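Local coordinates for DUF4442 domain-containing protein (Pseudomonas aeruginosa, PDB 1SH8) that is of unknown function but is probably a thioesterase of the hotdog fold, at residues A[107-110]-A[111-114]. Sequence-based numbering, arbitrary orientation.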
loop_
_atom_site.group_PDB
_atom_site.type_symbol
_atom_site.label_atom_id
_atom_site.label_comp_id
_atom_site.label_asym_id
_atom_site.label_seq_id
_atom_site.Cartn_x
_atom_site.Cartn_y
_atom_site.Cartn_z
ATOM N N ARG A 107 -17.750 -3.486 -20.184
ATOM C CA ARG A 107 -17.578 -2.719 -18.949
ATOM C C ARG A 107 -16.882 -1.393 -19.234
ATOM O O ARG A 107 -17.208 -0.370 -18.633
ATOM C CB ARG A 107 -16.765 -3.505 -17.910
ATOM C CG ARG A 107 -17.611 -4.356 -16.965
ATOM C CD ARG A 107 -18.619 -3.502 -16.217
ATOM N NE ARG A 107 -18.113 -2.960 -14.954
ATOM C CZ ARG A 107 -18.572 -1.845 -14.391
ATOM N NH1 ARG A 107 -19.535 -1.151 -14.986
ATOM N NH2 ARG A 107 -18.090 -1.434 -13.224
ATOM N N ILE A 108 -15.923 -1.414 -20.149
ATOM C CA ILE A 108 -15.207 -0.195 -20.506
ATOM C C ILE A 108 -16.210 0.817 -21.062
ATOM O O ILE A 108 -16.188 1.992 -20.692
ATOM C CB ILE A 108 -14.099 -0.477 -21.549
ATOM C CG1 ILE A 108 -12.999 -1.341 -20.914
ATOM C CG2 ILE A 108 -13.514 0.840 -22.061
ATOM C CD1 ILE A 108 -11.900 -1.785 -21.882
ATOM N N ARG A 109 -17.098 0.354 -21.941
ATOM C CA ARG A 109 -18.113 1.234 -22.516
ATOM C C ARG A 109 -19.049 1.781 -21.438
ATOM O O ARG A 109 -19.356 2.972 -21.424
ATOM C CB ARG A 109 -18.931 0.500 -23.581
ATOM C CG ARG A 109 -18.230 0.392 -24.921
ATOM C CD ARG A 109 -19.200 -0.044 -26.011
ATOM N NE ARG A 109 -19.595 -1.444 -25.879
ATOM C CZ ARG A 109 -18.827 -2.475 -26.223
ATOM N NH1 ARG A 109 -17.615 -2.268 -26.727
ATOM N NH2 ARG A 109 -19.270 -3.713 -26.056
ATOM N N GLN A 110 -19.495 0.914 -20.534
ATOM C CA GLN A 110 -20.388 1.341 -19.460
ATOM C C GLN A 110 -19.727 2.406 -18.593
ATOM O O GLN A 110 -20.335 3.429 -18.274
ATOM C CB GLN A 110 -20.773 0.152 -18.579
ATOM C CG GLN A 110 -21.345 -1.032 -19.338
ATOM C CD GLN A 110 -21.783 -2.155 -18.413
ATOM O OE1 GLN A 110 -21.073 -2.510 -17.467
ATOM N NE2 GLN A 110 -22.953 -2.725 -18.683
ATOM N N LEU A 111 -18.474 2.161 -18.217
ATOM C CA LEU A 111 -17.730 3.087 -17.375
ATOM C C LEU A 111 -17.526 4.466 -17.998
ATOM O O LEU A 111 -17.760 5.482 -17.342
ATOM C CB LEU A 111 -16.374 2.478 -17.001
ATOM C CG LEU A 111 -16.451 1.302 -16.018
ATOM C CD1 LEU A 111 -15.140 0.535 -16.010
ATOM C CD2 LEU A 111 -16.790 1.828 -14.629
ATOM N N GLU A 112 -17.092 4.514 -19.256
ATOM C CA GLU A 112 -16.868 5.808 -19.901
ATOM C C GLU A 112 -18.172 6.569 -20.091
ATOM O O GLU A 112 -18.210 7.793 -19.968
ATOM C CB GLU A 112 -16.159 5.630 -21.244
ATOM C CG GLU A 112 -16.785 4.607 -22.154
ATOM C CD GLU A 112 -15.981 4.404 -23.425
ATOM O OE1 GLU A 112 -14.745 4.239 -23.321
ATOM O OE2 GLU A 112 -16.583 4.404 -24.522
ATOM N N THR A 113 -19.242 5.839 -20.377
ATOM C CA THR A 113 -20.547 6.457 -20.560
ATOM C C THR A 113 -21.003 7.091 -19.250
ATOM O O THR A 113 -21.353 8.274 -19.211
ATOM C CB THR A 113 -21.588 5.421 -21.008
ATOM O OG1 THR A 113 -21.294 5.008 -22.348
ATOM C CG2 THR A 113 -22.993 6.006 -20.947
ATOM N N GLU A 114 -20.987 6.302 -18.177
ATOM C CA GLU A 114 -21.400 6.787 -16.866
ATOM C C GLU A 114 -20.497 7.906 -16.332
ATOM O O GLU A 114 -20.985 8.871 -15.746
ATOM C CB GLU A 114 -21.440 5.622 -15.879
ATOM C CG GLU A 114 -21.654 6.026 -14.439
ATOM C CD GLU A 114 -21.799 4.822 -13.533
ATOM O OE1 GLU A 114 -21.123 3.799 -13.788
ATOM O OE2 GLU A 114 -22.579 4.897 -12.561
HETATM O O HOH W 1 -19.868 0.942 -12.278
HETATM O O HOH W 2 -20.792 1.433 -14.830
#
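Arg-107 folds its guanidinium over Leu-111, one turn further along helix 105-118, with Leu-111 CG 3.9 Å from the guanidinium plane and offset toward its rim. Methyl CD2 of the leucine comes within 3.8 Å of Arg-107 NH2. Bends in the arginine chain at chi2 (-58°) and chi3 (-89°) turn it along the helix, in the direction of Glu-114. While the face rests on hydrocarbon, the edge is given to polar partners. Arg-107 NH1 donates to Gln-110 OE1 at 3.2 Å, the oxygen lying close to the guanidinium plane. The same NH1 donates at 2.9 Å to water 2, which in turn donates to Glu-114 OE1 at 2.6 Å. Water 1 accepts from Arg-107 NH2 and links only weakly to that carboxylate oxygen.

Beneath these side chains run four consecutive alpha-helical hydrogen bonds, N-H of i+4 to O of i, beginning with Leu-111 N to Arg-107 O at 2.9 Å. Further out, Leu-111 is buried against Phe-73, Ala-121 and Tyr-123, so helix 105-118, which connects strands 97-102 and 120-130, is seated on the latter; Arg-107 NH2 also makes a weak hydrogen bond to Glu-122 O. The arginine thus covers a buried leucine with its flat face, and its charge meets Glu-114 through water: with Arg-107 NH1 and Glu-114 OE1 5.3 Å apart, the attraction is probably weaker than between charges in direct contact.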